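OxyR (PDB 3HO7) is a LysR-family redox-sensitive transcriptional activator, represented here by its regulatory domain, that probably binds DNA. Local coordinates at residues L13-L18 with M63-S68; R51-L56 with A70-L75. All blocks are in the same frame, centred on the assembly; numbering follows the deposited sequence.

Contact 1: L13-L18 with M63-S68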
ATOM      1  N   LEU A  13       7.643 -22.931   1.899  1.00 37.76           N
ATOM      2  CA  LEU A  13       6.802 -22.447   0.809  1.00 36.45           C
ATOM      3  C   LEU A  13       7.009 -20.955   0.570  1.00 35.77           C
ATOM      4  O   LEU A  13       6.848 -20.142   1.479  1.00 35.76           O
ATOM      5  CB  LEU A  13       5.326 -22.727   1.101  1.00 35.86           C
ATOM      6  CG  LEU A  13       4.340 -22.350  -0.011  1.00 34.63           C
ATOM      7  CD1 LEU A  13       4.584 -23.200  -1.248  1.00 34.35           C
ATOM      8  CD2 LEU A  13       2.904 -22.495   0.464  1.00 34.12           C
ATOM      9  N   ASN A  14       7.361 -20.601  -0.662  1.00 35.39           N
ATOM     10  CA  ASN A  14       7.545 -19.205  -1.038  1.00 34.64           C
ATOM     11  C   ASN A  14       6.413 -18.746  -1.945  1.00 33.57           C
ATOM     12  O   ASN A  14       6.343 -19.148  -3.104  1.00 33.46           O
ATOM     13  CB  ASN A  14       8.886 -19.014  -1.743  1.00 35.49           C
ATOM     14  CG  ASN A  14      10.049 -19.560  -0.938  1.00 36.29           C
ATOM     15  OD1 ASN A  14      10.142 -19.335   0.269  1.00 35.88           O
ATOM     16  ND2 ASN A  14      10.945 -20.280  -1.605  1.00 37.16           N
ATOM     17  N   ILE A  15       5.529 -17.908  -1.416  1.00 32.70           N
ATOM     18  CA  ILE A  15       4.361 -17.469  -2.173  1.00 31.67           C
ATOM     19  C   ILE A  15       4.270 -15.952  -2.296  1.00 31.15           C
ATOM     20  O   ILE A  15       4.413 -15.223  -1.314  1.00 30.90           O
ATOM     21  CB  ILE A  15       3.057 -18.004  -1.559  1.00 31.34           C
ATOM     22  CG1 ILE A  15       1.852 -17.511  -2.365  1.00 30.98           C
ATOM     23  CG2 ILE A  15       2.943 -17.583  -0.103  1.00 31.16           C
ATOM     24  CD1 ILE A  15       0.526 -17.962  -1.812  1.00 31.47           C
ATOM     25  N   ALA A  16       4.025 -15.485  -3.516  1.00 30.62           N
ATOM     26  CA  ALA A  16       3.869 -14.065  -3.772  1.00 30.39           C
ATOM     27  C   ALA A  16       2.392 -13.696  -3.762  1.00 29.66           C
ATOM     28  O   ALA A  16       1.526 -14.544  -3.978  1.00 29.49           O
ATOM     29  CB  ALA A  16       4.499 -13.692  -5.103  1.00 30.58           C
ATOM     30  N   VAL A  17       2.111 -12.427  -3.501  1.00 29.49           N
ATOM     31  CA  VAL A  17       0.742 -11.946  -3.473  1.00 29.03           C
ATOM     32  C   VAL A  17       0.697 -10.517  -3.982  1.00 28.99           C
ATOM     33  O   VAL A  17       1.584  -9.715  -3.687  1.00 29.21           O
ATOM     34  CB  VAL A  17       0.157 -11.998  -2.048  1.00 28.92           C
ATOM     35  CG1 VAL A  17      -1.313 -11.598  -2.059  1.00 28.59           C
ATOM     36  CG2 VAL A  17       0.337 -13.386  -1.456  1.00 29.57           C
ATOM     37  N   LEU A  18      -0.335 -10.204  -4.758  1.00 28.79           N
ATOM     38  CA  LEU A  18      -0.515  -8.851  -5.258  1.00 28.83           C
ATOM     39  C   LEU A  18      -0.767  -7.868  -4.125  1.00 28.63           C
ATOM     40  O   LEU A  18      -1.380  -8.213  -3.112  1.00 28.45           O
ATOM     41  CB  LEU A  18      -1.659  -8.791  -6.268  1.00 28.64           C
ATOM     42  CG  LEU A  18      -1.296  -9.233  -7.686  1.00 29.01           C
ATOM     43  CD1 LEU A  18      -0.614 -10.590  -7.664  1.00 30.22           C
ATOM     44  CD2 LEU A  18      -2.530  -9.247  -8.579  1.00 28.99           C
ATOM     45  N   MET A  63       4.496 -20.381  -5.612  1.00 32.64           N
ATOM     46  CA  MET A  63       3.141 -20.063  -6.043  1.00 31.77           C
ATOM     47  C   MET A  63       2.940 -18.558  -6.050  1.00 31.04           C
ATOM     48  O   MET A  63       3.682 -17.818  -5.401  1.00 31.04           O
ATOM     49  CB  MET A  63       2.113 -20.711  -5.112  1.00 31.63           C
ATOM     50  CG  MET A  63       2.361 -22.181  -4.829  1.00 32.06           C
ATOM     51  SD  MET A  63       1.220 -22.876  -3.614  1.00 31.70           S
ATOM     52  CE  MET A  63       1.816 -24.567  -3.554  1.00 32.46           C
ATOM     53  N   ALA A  64       1.928 -18.104  -6.780  1.00 30.33           N
ATOM     54  CA  ALA A  64       1.603 -16.687  -6.813  1.00 29.59           C
ATOM     55  C   ALA A  64       0.098 -16.459  -6.835  1.00 28.97           C
ATOM     56  O   ALA A  64      -0.624 -17.072  -7.624  1.00 28.97           O
ATOM     57  CB  ALA A  64       2.261 -16.015  -8.011  1.00 29.91           C
ATOM     58  N   ILE A  65      -0.362 -15.574  -5.960  1.00 28.43           N
ATOM     59  CA  ILE A  65      -1.756 -15.162  -5.928  1.00 28.02           C
ATOM     60  C   ILE A  65      -1.902 -13.905  -6.773  1.00 27.56           C
ATOM     61  O   ILE A  65      -1.328 -12.863  -6.457  1.00 27.45           O
ATOM     62  CB  ILE A  65      -2.219 -14.881  -4.489  1.00 27.90           C
ATOM     63  CG1 ILE A  65      -1.881 -16.070  -3.585  1.00 28.43           C
ATOM     64  CG2 ILE A  65      -3.709 -14.577  -4.457  1.00 27.71           C
ATOM     65  CD1 ILE A  65      -2.131 -15.812  -2.113  1.00 28.62           C
ATOM     66  N   ILE A  66      -2.658 -14.014  -7.860  1.00 27.50           N
ATOM     67  CA  ILE A  66      -2.774 -12.925  -8.820  1.00 27.22           C
ATOM     68  C   ILE A  66      -4.232 -12.591  -9.118  1.00 27.05           C
ATOM     69  O   ILE A  66      -5.139 -13.322  -8.716  1.00 27.24           O
ATOM     70  CB  ILE A  66      -2.051 -13.270 -10.132  1.00 27.65           C
ATOM     71  CG1 ILE A  66      -2.652 -14.535 -10.749  1.00 27.60           C
ATOM     72  CG2 ILE A  66      -0.558 -13.451  -9.883  1.00 28.12           C
ATOM     73  CD1 ILE A  66      -1.990 -14.965 -12.046  1.00 27.39           C
ATOM     74  N   ALA A  67      -4.449 -11.483  -9.823  1.00 26.70           N
ATOM     75  CA  ALA A  67      -5.795 -11.023 -10.150  1.00 26.76           C
ATOM     76  C   ALA A  67      -6.071 -11.144 -11.647  1.00 27.19           C
ATOM     77  O   ALA A  67      -6.679 -10.260 -12.251  1.00 27.38           O
ATOM     78  CB  ALA A  67      -5.986  -9.585  -9.690  1.00 26.41           C
ATOM     79  N   SER A  68      -5.617 -12.243 -12.238  1.00 27.50           N
ATOM     80  CA  SER A  68      -5.784 -12.477 -13.666  1.00 28.07           C
ATOM     81  C   SER A  68      -5.186 -13.823 -14.058  1.00 28.45           C
ATOM     82  O   SER A  68      -4.440 -14.426 -13.287  1.00 28.48           O
ATOM     83  CB  SER A  68      -5.102 -11.365 -14.465  1.00 28.17           C
ATOM     84  OG  SER A  68      -3.707 -11.349 -14.212  1.00 28.57           O
TER
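Ile-65 is the side chain on which two residues of the neighbouring strand converge. Strands 13-17 and 63-66 run parallel here, and Ile-15, Val-17, Met-63 and Ile-65 point to one face of the sheet. Ile-65 holds CG1 anti to the carbonyl carbon (chi1 -52°), and Ile-15 holds its own CG1 anti to the backbone N (chi1 179°). The two side chains cross obliquely and meet tip to tip. Ile-15 CD1 is 3.4 Å from Ile-65 CD1, a tight carbon contact. Val-17 instead lies alongside Ile-65, pointing the same way, with Val-17 CG2 3.5 Å from Ile-65 CD1. At the start of the strands, Leu-13 and the extended Met-63 chain cross at about a right angle. At the far end, Leu-18 CD2 packs 3.6 Å from Ala-67 CB. Ala-16 and Ala-64 set their methyls beside each other on the other face.

The backbone of Ala-16 bonds to Met-63 and Ile-65, the residues flanking Ala-64. Ala-16 N reaches Met-63 O at 3.0 Å, in the carbonyl plane. Ala-16 O accepts a nearly straight bond from Ile-65 N at 2.9 Å, from above the carbonyl plane. Met-63 N to Asn-14 O is weak; Leu-18 N to Ile-65 O is weak and less certain.

Strand 11-17 lies between strands 40-46 and 63-66. Helix 49-58 makes the beta-alpha-beta crossover between those two and packs on the alanine face.

Contact 2: R51-L56 with A70-L75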
ATOM      1  N   ARG A  51       6.538  -9.376 -11.708  1.00 35.06           N
ATOM      2  CA  ARG A  51       7.479 -10.037 -10.811  1.00 35.45           C
ATOM      3  C   ARG A  51       7.018 -11.448 -10.465  1.00 34.80           C
ATOM      4  O   ARG A  51       7.820 -12.379 -10.430  1.00 35.37           O
ATOM      5  CB  ARG A  51       7.675  -9.218  -9.532  1.00 35.46           C
ATOM      6  CG  ARG A  51       8.404  -7.905  -9.751  1.00 36.43           C
ATOM      7  CD  ARG A  51       8.792  -7.256  -8.433  1.00 37.25           C
ATOM      8  NE  ARG A  51       7.632  -6.747  -7.706  1.00 36.12           N
ATOM      9  CZ  ARG A  51       7.102  -5.544  -7.900  1.00 36.15           C
ATOM     10  NH1 ARG A  51       7.627  -4.723  -8.802  1.00 37.08           N
ATOM     11  NH2 ARG A  51       6.046  -5.162  -7.195  1.00 35.51           N
ATOM     12  N   CYS A  52       5.721 -11.600 -10.211  1.00 33.70           N
ATOM     13  CA  CYS A  52       5.152 -12.905  -9.892  1.00 33.30           C
ATOM     14  C   CYS A  52       5.443 -13.922 -10.985  1.00 33.62           C
ATOM     15  O   CYS A  52       5.954 -15.008 -10.714  1.00 34.13           O
ATOM     16  CB  CYS A  52       3.640 -12.802  -9.687  1.00 32.33           C
ATOM     17  SG  CYS A  52       3.136 -12.009  -8.151  1.00 32.34           S
ATOM     18  N   LEU A  53       5.107 -13.565 -12.220  1.00 33.60           N
ATOM     19  CA  LEU A  53       5.282 -14.469 -13.350  1.00 33.97           C
ATOM     20  C   LEU A  53       6.759 -14.782 -13.578  1.00 34.82           C
ATOM     21  O   LEU A  53       7.126 -15.921 -13.871  1.00 35.24           O
ATOM     22  CB  LEU A  53       4.654 -13.869 -14.611  1.00 34.07           C
ATOM     23  CG  LEU A  53       3.231 -13.322 -14.463  1.00 33.18           C
ATOM     24  CD1 LEU A  53       2.639 -12.985 -15.828  1.00 33.61           C
ATOM     25  CD2 LEU A  53       2.341 -14.310 -13.720  1.00 32.76           C
ATOM     26  N   ALA A  54       7.601 -13.764 -13.437  1.00 35.24           N
ATOM     27  CA  ALA A  54       9.041 -13.927 -13.609  1.00 36.31           C
ATOM     28  C   ALA A  54       9.632 -14.815 -12.519  1.00 36.40           C
ATOM     29  O   ALA A  54      10.459 -15.686 -12.794  1.00 37.25           O
ATOM     30  CB  ALA A  54       9.730 -12.572 -13.619  1.00 37.03           C
ATOM     31  N   SER A  55       9.202 -14.587 -11.281  1.00 35.55           N
ATOM     32  CA  SER A  55       9.702 -15.352 -10.144  1.00 35.65           C
ATOM     33  C   SER A  55       9.254 -16.808 -10.211  1.00 35.38           C
ATOM     34  O   SER A  55      10.029 -17.716  -9.919  1.00 35.92           O
ATOM     35  CB  SER A  55       9.261 -14.708  -8.830  1.00 34.93           C
ATOM     36  OG  SER A  55       9.891 -13.451  -8.658  1.00 35.91           O
ATOM     37  N   LEU A  56       8.003 -17.027 -10.603  1.00 34.42           N
ATOM     38  CA  LEU A  56       7.490 -18.380 -10.773  1.00 34.48           C
ATOM     39  C   LEU A  56       8.338 -19.168 -11.766  1.00 35.70           C
ATOM     40  O   LEU A  56       8.785 -20.276 -11.469  1.00 36.25           O
ATOM     41  CB  LEU A  56       6.033 -18.352 -11.237  1.00 33.59           C
ATOM     42  CG  LEU A  56       4.959 -18.216 -10.156  1.00 32.59           C
ATOM     43  CD1 LEU A  56       3.592 -17.998 -10.788  1.00 31.57           C
ATOM     44  CD2 LEU A  56       4.948 -19.446  -9.262  1.00 32.26           C
ATOM     45  N   ALA A  70      -2.546 -16.115 -15.929  1.00 29.37           N
ATOM     46  CA  ALA A  70      -1.134 -15.907 -16.215  1.00 29.64           C
ATOM     47  C   ALA A  70      -0.893 -15.830 -17.718  1.00 30.59           C
ATOM     48  O   ALA A  70      -0.062 -15.051 -18.182  1.00 30.73           O
ATOM     49  CB  ALA A  70      -0.293 -17.014 -15.596  1.00 29.71           C
ATOM     50  N   GLU A  71      -1.538 -16.710 -18.471  1.00 31.30           N
ATOM     51  CA  GLU A  71      -1.445 -16.646 -19.921  1.00 32.66           C
ATOM     52  C   GLU A  71       0.020 -16.537 -20.299  1.00 33.24           C
ATOM     53  O   GLU A  71       0.401 -15.746 -21.157  1.00 33.92           O
ATOM     54  CB  GLU A  71      -2.280 -15.496 -20.481  1.00 32.54           C
ATOM     55  CG  GLU A  71      -3.766 -15.802 -20.464  1.00 33.00           C
ATOM     56  CD  GLU A  71      -4.627 -14.600 -20.767  1.00 33.70           C
ATOM     57  OE1 GLU A  71      -4.069 -13.520 -21.040  1.00 34.44           O
ATOM     58  OE2 GLU A  71      -5.864 -14.742 -20.729  1.00 33.97           O
ATOM     59  N   THR A  72       0.841 -17.331 -19.628  1.00 33.20           N
ATOM     60  CA  THR A  72       2.281 -17.300 -19.830  1.00 33.74           C
ATOM     61  C   THR A  72       2.813 -18.712 -20.045  1.00 34.49           C
ATOM     62  O   THR A  72       2.590 -19.597 -19.219  1.00 34.11           O
ATOM     63  CB  THR A  72       2.993 -16.676 -18.612  1.00 32.98           C
ATOM     64  OG1 THR A  72       2.511 -15.343 -18.404  1.00 32.51           O
ATOM     65  CG2 THR A  72       4.499 -16.645 -18.824  1.00 33.95           C
ATOM     66  N   GLU A  73       3.508 -18.927 -21.156  1.00 35.57           N
ATOM     67  CA  GLU A  73       4.109 -20.226 -21.426  1.00 36.46           C
ATOM     68  C   GLU A  73       4.948 -20.673 -20.230  1.00 35.97           C
ATOM     69  O   GLU A  73       5.818 -19.938 -19.764  1.00 35.81           O
ATOM     70  CB  GLU A  73       4.968 -20.170 -22.694  1.00 37.83           C
ATOM     71  CG  GLU A  73       5.795 -21.420 -22.942  1.00 39.55           C
ATOM     72  CD  GLU A  73       4.946 -22.670 -23.065  1.00 40.33           C
ATOM     73  OE1 GLU A  73       3.838 -22.582 -23.635  1.00 40.61           O
ATOM     74  OE2 GLU A  73       5.388 -23.743 -22.596  1.00 40.54           O
ATOM     75  N   GLY A  74       4.674 -21.874 -19.730  1.00 35.80           N
ATOM     76  CA  GLY A  74       5.432 -22.426 -18.611  1.00 35.31           C
ATOM     77  C   GLY A  74       4.747 -22.250 -17.269  1.00 33.90           C
ATOM     78  O   GLY A  74       5.233 -22.736 -16.246  1.00 33.87           O
ATOM     79  N   LEU A  75       3.617 -21.550 -17.270  1.00 32.94           N
ATOM     80  CA  LEU A  75       2.857 -21.326 -16.047  1.00 31.63           C
ATOM     81  C   LEU A  75       1.420 -21.802 -16.206  1.00 31.41           C
ATOM     82  O   LEU A  75       0.962 -22.073 -17.316  1.00 31.93           O
ATOM     83  CB  LEU A  75       2.858 -19.842 -15.672  1.00 30.71           C
ATOM     84  CG  LEU A  75       4.200 -19.170 -15.384  1.00 30.75           C
ATOM     85  CD1 LEU A  75       3.968 -17.768 -14.837  1.00 29.58           C
ATOM     86  CD2 LEU A  75       5.014 -20.003 -14.404  1.00 30.80           C
TER
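Leu-75 and Leu-53 have the largest areas buried here, with Leu-56 next. Leu-75 stands where the loop after strand 63-66 enters strand 75-89, and its side chain projects toward helix 49-58. With CG anti to the carbonyl carbon (chi1 -61°), the forked end lies against Leu-53 and Leu-56, one helical turn apart. Leu-75 CD1 lies mainly by Leu-53, 4.0 Å from Leu-53 CB, and also near Leu-56. The same methyl, Leu-75 CD1, is 3.8 Å from the carbonyl oxygen Leu-53 O. Leu-75 CD2 is 3.7 Å from Leu-56 CB. Both leucines of the helix cross Leu-75 obliquely.

Leu-53 spreads its own fork over the start of the loop. Leu-53 CD1 comes within 3.5 Å of Thr-72 OG1. Leu-53 CD2 faces the methyl of Ala-70, 4.2 Å from Ala-70 CB.

The loop has bonds of its own. Thr-72 OG1 gives its proton to Ala-70 O at 2.6 Å, approaching from above the carbonyl plane. A type II turn from Thr-72 to Leu-75 is closed by Leu-75 N to Thr-72 O at 2.9 Å. Gly-74 takes the positive-phi position of that turn (phi 98°). Outside the segment, Ala-70 N bonds to Asp-77 and Gly-74 N to Gln-195.

This is plain packing of helix 49-58 on the loop joining strands 63-66 and 75-89 of the LysR substrate-binding domain. Helix and loop meet mainly by apolar packing, with a methyl of Leu-53 also resting on the hydroxyl of Thr-72. None of the loop bonds named here goes to 51-56. The contact should therefore be mainly van der Waals and hydrophobic, with little directional preference.

Both contacts belong to the LysR substrate-binding domain, which has the periplasmic-binding-protein type of fold. Both are buried. Contact 1 is in the sheet interior, whereas contact 2 is farther out, where a helix meets a partly exposed loop. Their centres are 10 Å apart. They share a boundary: helix 49-58 of contact 2 precedes strand 63-66 of contact 1 in the chain. Leu-56 CD1 packs 3.7 Å from Ala-64 CB, and Cys-52 SG lies 3.7 Å from Ala-16 CB. The small alanines are consistent with this close approach of helix to sheet. Contact 1 combines backbone hydrogen bonds with side-chain packing; contact 2 rests on side-chain packing.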